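Local coordinates for protein thiol-activated cytolysin (Desulfobulbus propionicus, PDB 6NAL) that probably perforates target-cell membranes by assembling into large pores, as a toxin of the cholesterol-dependent cytolysin family, at residues G74-A79 and V93-V98; E203-A206 and D210-A213; F248-K251 and E256-T259. One frame throughout, in Å; residues are numbered along the deposited sequence.

Interaction 1. Residues G74-A79 and V93-V98; sequences GALLVA and VDKDRV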
loop_
_atom_site.group_PDB
_atom_site.type_symbol
_atom_site.label_atom_id
_atom_site.label_comp_id
_atom_site.label_asym_id
_atom_site.label_seq_id
_atom_site.Cartn_x
_atom_site.Cartn_y
_atom_site.Cartn_z
ATOM N N GLY A 74 10.248 7.419 -48.104
ATOM C CA GLY A 74 9.930 6.882 -49.400
ATOM C C GLY A 74 10.477 5.502 -49.675
ATOM O O GLY A 74 10.290 4.989 -50.793
ATOM N N ALA A 75 11.156 4.881 -48.714
ATOM C CA ALA A 75 11.523 3.474 -48.912
ATOM C C ALA A 75 10.265 2.617 -48.952
ATOM O O ALA A 75 9.174 3.051 -48.547
ATOM C CB ALA A 75 12.454 2.971 -47.803
ATOM N N LEU A 76 10.413 1.393 -49.471
ATOM C CA LEU A 76 9.368 0.378 -49.405
ATOM C C LEU A 76 9.877 -0.821 -48.621
ATOM O O LEU A 76 11.073 -1.143 -48.645
ATOM C CB LEU A 76 8.943 -0.058 -50.766
ATOM C CG LEU A 76 8.205 0.998 -51.581
ATOM C CD1 LEU A 76 7.965 0.315 -52.955
ATOM C CD2 LEU A 76 6.928 1.450 -50.976
ATOM N N LEU A 77 8.971 -1.461 -47.897
ATOM C CA LEU A 77 9.345 -2.570 -47.035
ATOM C C LEU A 77 8.289 -3.639 -47.177
ATOM O O LEU A 77 7.163 -3.331 -47.578
ATOM C CB LEU A 77 9.415 -2.159 -45.564
ATOM C CG LEU A 77 10.408 -1.079 -45.197
ATOM C CD1 LEU A 77 10.069 -0.556 -43.792
ATOM C CD2 LEU A 77 11.849 -1.672 -45.287
ATOM N N VAL A 78 8.626 -4.882 -46.794
ATOM C CA VAL A 78 7.597 -5.910 -46.602
ATOM C C VAL A 78 7.254 -5.999 -45.110
ATOM O O VAL A 78 8.126 -6.181 -44.254
ATOM C CB VAL A 78 7.981 -7.290 -47.191
ATOM C CG1 VAL A 78 8.599 -7.156 -48.599
ATOM C CG2 VAL A 78 8.896 -8.090 -46.293
ATOM N N ALA A 79 5.981 -5.845 -44.797
ATOM C CA ALA A 79 5.563 -5.875 -43.398
ATOM C C ALA A 79 5.868 -7.243 -42.808
ATOM O O ALA A 79 5.693 -8.287 -43.458
ATOM C CB ALA A 79 4.077 -5.551 -43.287
ATOM N N VAL A 93 12.846 -3.232 -55.412
ATOM C CA VAL A 93 12.402 -3.150 -56.799
ATOM C C VAL A 93 12.667 -1.742 -57.326
ATOM O O VAL A 93 13.009 -0.821 -56.581
ATOM C CB VAL A 93 10.912 -3.523 -56.967
ATOM C CG1 VAL A 93 10.708 -5.015 -56.749
ATOM C CG2 VAL A 93 10.031 -2.749 -56.020
ATOM N N ASP A 94 12.510 -1.582 -58.629
ATOM C CA ASP A 94 12.763 -0.289 -59.250
ATOM C C ASP A 94 11.548 0.597 -59.063
ATOM O O ASP A 94 10.405 0.139 -59.180
ATOM C CB ASP A 94 13.077 -0.474 -60.734
ATOM C CG ASP A 94 14.342 -1.282 -60.954
ATOM O OD1 ASP A 94 15.330 -0.991 -60.240
ATOM O OD2 ASP A 94 14.356 -2.195 -61.818
ATOM N N LYS A 95 11.794 1.870 -58.809
ATOM C CA LYS A 95 10.707 2.773 -58.480
ATOM C C LYS A 95 10.698 4.009 -59.367
ATOM O O LYS A 95 11.686 4.345 -60.017
ATOM C CB LYS A 95 10.797 3.183 -57.007
ATOM C CG LYS A 95 10.588 2.030 -56.021
ATOM C CD LYS A 95 10.816 2.470 -54.604
ATOM C CE LYS A 95 12.211 2.140 -54.130
ATOM N NZ LYS A 95 12.268 2.476 -52.677
ATOM N N ASP A 96 9.541 4.659 -59.407
ATOM C CA ASP A 96 9.372 5.954 -60.047
ATOM C C ASP A 96 9.442 7.072 -59.002
ATOM O O ASP A 96 9.660 6.813 -57.813
ATOM C CB ASP A 96 8.049 6.000 -60.817
ATOM C CG ASP A 96 8.103 6.931 -62.059
ATOM O OD1 ASP A 96 9.133 7.616 -62.301
ATOM O OD2 ASP A 96 7.092 6.986 -62.793
ATOM N N ARG A 97 9.208 8.318 -59.444
ATOM C CA ARG A 97 9.506 9.509 -58.656
ATOM C C ARG A 97 8.459 9.748 -57.574
ATOM O O ARG A 97 7.276 9.445 -57.742
ATOM C CB ARG A 97 9.607 10.751 -59.556
ATOM C CG ARG A 97 10.679 10.689 -60.682
ATOM C CD ARG A 97 11.167 12.078 -61.186
ATOM N NE ARG A 97 10.132 13.120 -61.278
ATOM C CZ ARG A 97 9.022 13.052 -62.026
ATOM N NH1 ARG A 97 8.770 11.976 -62.776
ATOM N NH2 ARG A 97 8.152 14.067 -62.026
ATOM N N VAL A 98 8.909 10.333 -56.469
ATOM C CA VAL A 98 8.071 10.603 -55.306
ATOM C C VAL A 98 8.419 11.972 -54.749
ATOM O O VAL A 98 9.584 12.382 -54.755
ATOM C CB VAL A 98 8.268 9.539 -54.203
ATOM C CG1 VAL A 98 7.731 10.042 -52.861
ATOM C CG2 VAL A 98 7.604 8.261 -54.566
HETATM O O HOH W 1 12.506 0.343 -51.353
#
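Leu76 and Lys95 run antiparallel, flank to flank, so they meet alongside rather than head on. Leu76 comes from the short strand 76-78 and Lys95 from the irregular loop leading to strand 98-103; the beta-carbon of each points toward the other segment. The apolar touch is between Leu76 CD1 and Lys95 CD, 3.9 Å apart. In Lys95, CG stands anti to the carbonyl carbon (chi1 -65°), and after an extended step the chain bends at chi3 (-97°), bringing the ammonium beside the backbone of 74-76. There Lys95 NZ lies 3.7 Å from Gly74 O and 3.9 Å from Leu76 N, too far for direct bonding, and a water is modelled beside both nitrogens. This water accepts the N-H of Leu76 at 3.0 Å from Leu76 N. It is also placed as acceptor for Lys95 NZ, but that separation of 2.5 Å is suspiciously short, so its exact position is doubtful. The stronger hold on NZ is the carbonyl O of Pro116, with Tyr72 OH adding a weak bond. Gly74, turning at a positive phi of 84°, leads into a strand that lies between strands 89-90 and 232-250, while Phe234 packs against Leu76. The chemistry is therefore divided along one lysine: its CD methylene lies against a buried leucine, while its ammonium is held chiefly by Pro116 O, the water's share being doubtful. This probably tempers the cost of bringing the charge close to an apolar interior and links the loop to the start of strand 76-78.

Interaction 2. Residues E203-A206 and D210-A213; sequences ERPA and DIFA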
loop_
_atom_site.group_PDB
_atom_site.type_symbol
_atom_site.label_atom_id
_atom_site.label_comp_id
_atom_site.label_asym_id
_atom_site.label_seq_id
_atom_site.Cartn_x
_atom_site.Cartn_y
_atom_site.Cartn_z
ATOM N N GLU A 203 5.205 11.630 -49.828
ATOM C CA GLU A 203 3.794 11.482 -50.181
ATOM C C GLU A 203 3.588 10.183 -50.951
ATOM O O GLU A 203 4.316 9.890 -51.899
ATOM C CB GLU A 203 3.314 12.689 -50.994
ATOM C CG GLU A 203 3.395 12.551 -52.515
ATOM C CD GLU A 203 3.093 13.863 -53.270
ATOM O OE1 GLU A 203 2.752 14.882 -52.613
ATOM O OE2 GLU A 203 3.218 13.865 -54.524
ATOM N N ARG A 204 2.702 9.386 -50.492
ATOM C CA ARG A 204 2.381 8.163 -51.198
ATOM C C ARG A 204 1.518 8.513 -52.395
ATOM O O ARG A 204 0.674 9.412 -52.298
ATOM C CB ARG A 204 1.641 7.200 -50.297
ATOM C CG ARG A 204 1.368 5.824 -50.896
ATOM C CD ARG A 204 0.368 5.024 -49.972
ATOM N NE ARG A 204 -0.893 5.779 -49.901
ATOM C CZ ARG A 204 -2.058 5.405 -50.427
ATOM N NH1 ARG A 204 -2.182 4.240 -51.048
ATOM N NH2 ARG A 204 -3.118 6.196 -50.305
ATOM N N PRO A 205 1.755 7.881 -53.543
ATOM C CA PRO A 205 0.974 8.223 -54.729
ATOM C C PRO A 205 -0.471 7.812 -54.550
ATOM O O PRO A 205 -0.773 6.796 -53.912
ATOM C CB PRO A 205 1.645 7.428 -55.857
ATOM C CG PRO A 205 2.993 7.053 -55.327
ATOM C CD PRO A 205 2.828 6.910 -53.838
ATOM N N ALA A 206 -1.365 8.642 -55.107
ATOM C CA ALA A 206 -2.802 8.388 -55.103
ATOM C C ALA A 206 -3.082 6.937 -55.458
ATOM O O ALA A 206 -3.498 6.164 -54.596
ATOM C CB ALA A 206 -3.518 9.317 -56.075
ATOM N N ASP A 210 1.770 3.658 -58.873
ATOM C CA ASP A 210 2.613 4.751 -59.377
ATOM C C ASP A 210 3.983 4.856 -58.695
ATOM O O ASP A 210 4.876 5.530 -59.221
ATOM C CB ASP A 210 1.917 6.120 -59.225
ATOM C CG ASP A 210 0.574 6.214 -59.978
ATOM O OD1 ASP A 210 0.054 5.174 -60.474
ATOM O OD2 ASP A 210 0.036 7.347 -60.064
ATOM N N ILE A 211 4.168 4.248 -57.522
ATOM C CA ILE A 211 5.488 4.210 -56.901
ATOM C C ILE A 211 6.460 3.334 -57.674
ATOM O O ILE A 211 7.683 3.517 -57.543
ATOM C CB ILE A 211 5.380 3.718 -55.447
ATOM C CG1 ILE A 211 6.704 3.854 -54.707
ATOM C CG2 ILE A 211 4.927 2.235 -55.367
ATOM C CD1 ILE A 211 6.904 5.184 -54.058
ATOM N N PHE A 212 5.965 2.390 -58.473
ATOM C CA PHE A 212 6.871 1.499 -59.179
ATOM C C PHE A 212 7.218 2.024 -60.577
ATOM O O PHE A 212 6.435 2.717 -61.232
ATOM C CB PHE A 212 6.252 0.111 -59.241
ATOM C CG PHE A 212 5.945 -0.464 -57.883
ATOM C CD1 PHE A 212 6.968 -0.843 -57.037
ATOM C CD2 PHE A 212 4.631 -0.596 -57.449
ATOM C CE1 PHE A 212 6.689 -1.383 -55.777
ATOM C CE2 PHE A 212 4.325 -1.129 -56.192
ATOM C CZ PHE A 212 5.355 -1.545 -55.358
ATOM N N ALA A 213 8.439 1.734 -61.002
ATOM C CA ALA A 213 8.792 1.933 -62.409
ATOM C C ALA A 213 7.892 1.095 -63.317
ATOM O O ALA A 213 7.393 0.020 -62.938
ATOM C CB ALA A 213 10.260 1.565 -62.645
#
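Pro205 and Asp210 are the closest pair across this contact, their CA atoms 6.0 Å apart, where the loop leaving strand 187-202 folds back on itself through a short 3-10 turn that includes Asp210 and Ile211. The CB of Pro205 is directed toward 210-213, and two ring carbons make the contact. Pro205 CB meets Asp210 CB at 3.6 Å, a methylene-to-methylene touch in which the aspartate carboxylate plays no part. The other ring carbon, Pro205 CG, lies beside the next residue instead, 3.8 Å from Ile211 N and 4.1 Å from Ile211 CB. Ile211 does not aim its CB at the proline. With CG1 anti to the backbone N (chi1 -172°), the longer branch places Ile211 CD1 against Val98 CG2 at the start of strand 98-103, and the other branch serves Phe212: Ile211 CG2 sits over the centre of the phenyl ring, 3.4 Å above its plane, in a CH-pi contact. The contact across the loop is thus wholly van der Waals, and Ile211 touches Pro205 through CB and Phe212 through CG2. Around it, Ile211 and Phe212 both pack on Leu76 of strand 76-78 and on Leu341, and Ile211 also reaches Phe234 of strand 232-250. Arg204 NH1 bonds to Leu341 O, while a backbone bond joins Glu203 to Asn99. The folded loop accordingly closes over one end of the large antiparallel sheet before the chain enters helix 218-224.

Interaction 3. Residues F248-K251 and E256-T259; sequences FESK and ELET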
loop_
_atom_site.group_PDB
_atom_site.type_symbol
_atom_site.label_atom_id
_atom_site.label_comp_id
_atom_site.label_asym_id
_atom_site.label_seq_id
_atom_site.Cartn_x
_atom_site.Cartn_y
_atom_site.Cartn_z
ATOM N N PHE A 248 21.195 3.999 -14.859
ATOM C CA PHE A 248 21.589 3.897 -13.459
ATOM C C PHE A 248 21.376 2.456 -13.005
ATOM O O PHE A 248 20.264 1.938 -13.094
ATOM C CB PHE A 248 20.777 4.825 -12.575
ATOM C CG PHE A 248 20.797 6.253 -12.984
ATOM C CD1 PHE A 248 19.928 6.734 -13.943
ATOM C CD2 PHE A 248 21.681 7.139 -12.395
ATOM C CE1 PHE A 248 19.963 8.069 -14.314
ATOM C CE2 PHE A 248 21.694 8.465 -12.741
ATOM C CZ PHE A 248 20.844 8.925 -13.712
ATOM N N GLU A 249 22.431 1.825 -12.528
ATOM C CA GLU A 249 22.447 0.427 -12.134
ATOM C C GLU A 249 22.963 0.367 -10.697
ATOM O O GLU A 249 23.931 1.061 -10.342
ATOM C CB GLU A 249 23.339 -0.393 -13.066
ATOM C CG GLU A 249 22.918 -1.851 -13.204
ATOM C CD GLU A 249 23.738 -2.641 -14.245
ATOM O OE1 GLU A 249 24.706 -3.337 -13.846
ATOM O OE2 GLU A 249 23.404 -2.580 -15.456
ATOM N N SER A 250 22.306 -0.439 -9.861
ATOM C CA SER A 250 22.613 -0.449 -8.437
ATOM C C SER A 250 22.243 -1.790 -7.843
ATOM O O SER A 250 21.353 -2.470 -8.347
ATOM C CB SER A 250 21.844 0.651 -7.714
ATOM O OG SER A 250 22.219 0.714 -6.365
ATOM N N LYS A 251 22.906 -2.164 -6.751
ATOM C CA LYS A 251 22.413 -3.291 -5.965
ATOM C C LYS A 251 21.317 -2.872 -4.993
ATOM O O LYS A 251 20.634 -3.744 -4.445
ATOM C CB LYS A 251 23.586 -3.976 -5.255
ATOM C CG LYS A 251 24.396 -4.844 -6.223
ATOM C CD LYS A 251 25.490 -5.586 -5.529
ATOM C CE LYS A 251 25.482 -7.105 -5.903
ATOM N NZ LYS A 251 26.772 -7.577 -6.515
ATOM N N GLU A 256 14.330 2.056 -3.715
ATOM C CA GLU A 256 15.319 3.007 -3.231
ATOM C C GLU A 256 16.131 3.586 -4.393
ATOM O O GLU A 256 16.469 4.771 -4.371
ATOM C CB GLU A 256 16.224 2.343 -2.178
ATOM C CG GLU A 256 16.607 3.278 -1.020
ATOM C CD GLU A 256 16.718 2.563 0.331
ATOM O OE1 GLU A 256 17.206 1.403 0.324
ATOM O OE2 GLU A 256 16.324 3.156 1.382
ATOM N N LEU A 257 16.425 2.792 -5.426
ATOM C CA LEU A 257 17.045 3.368 -6.623
ATOM C C LEU A 257 16.146 4.449 -7.233
ATOM O O LEU A 257 16.572 5.592 -7.422
ATOM C CB LEU A 257 17.365 2.264 -7.640
ATOM C CG LEU A 257 18.112 2.691 -8.912
ATOM C CD1 LEU A 257 19.490 3.252 -8.576
ATOM C CD2 LEU A 257 18.279 1.564 -9.859
ATOM N N GLU A 258 14.874 4.130 -7.480
ATOM C CA GLU A 258 13.969 5.108 -8.087
ATOM C C GLU A 258 13.836 6.360 -7.227
ATOM O O GLU A 258 13.836 7.482 -7.748
ATOM C CB GLU A 258 12.605 4.452 -8.348
ATOM C CG GLU A 258 11.511 5.394 -8.883
ATOM C CD GLU A 258 10.319 4.662 -9.510
ATOM O OE1 GLU A 258 9.837 3.668 -8.906
ATOM O OE2 GLU A 258 9.858 5.092 -10.601
ATOM N N THR A 259 13.727 6.204 -5.903
ATOM C CA THR A 259 13.571 7.385 -5.065
ATOM C C THR A 259 14.818 8.267 -5.069
ATOM O O THR A 259 14.706 9.492 -5.012
ATOM C CB THR A 259 13.242 6.982 -3.628
ATOM O OG1 THR A 259 12.062 6.179 -3.638
ATOM C CG2 THR A 259 13.038 8.254 -2.744
#
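Leu257 of helix 254-264 spreads its two methyls over the end of strand 232-250. Its CG stands anti to the backbone N (chi1 -176°), which carries the fork away from the helix and onto the strand, and chi2 of 63° assigns the methyls different partners. Leu257 CD1 abuts Ser250 CB at 3.6 Å. Leu257 CD2 lies near the backbone instead, 3.8 Å from Phe248 O. Of the Phe248 side chain, CB is the part that approaches, 4.5 Å from Leu257 CD1, and the phenyl ring leads away to pack against Ile191, Ile287 and Leu306. Ser250 turns a carbon to the leucine while its hydroxyl, anti to the backbone N (chi1 -175°), is bonded to Leu252 N and Gln286 O. Ile287, Ser187 and Tyr189 on the neighbouring strands also touch Leu257. The helix follows the strand after a short link, in the part of the sequence that, by comparison with relatives, probably belongs to the second membrane-hairpin region. The contact is van der Waals packing, with one methyl against a carbonyl oxygen; the serine's polar end is satisfied by the backbone, leaving its methylene to help the buried leucine hold the helix against the sheet.

How the interactions relate
The three contacts follow one another along the chain, each closing before the next opens. Interactions 1 and 2 are neighbours, their centres 8 Å apart, and probable backbone hydrogen bonds from Asp96 N to Ile211 O (2.9 Å) and from Ala213 N to Asp94 O (3.1 Å) join their loops at one end of the molecule. Interaction 3 is remote, with centres about 46 Å from interaction 1 and 51 Å from interaction 2. The long strand 232-250 spans that gap: it pairs with strand 76-78 and ends in 248-251. During pore formation, as in related cytolysins, the helices flanking this shared sheet, probably including 254-264, would refold into membrane hairpins while the sheet straightens.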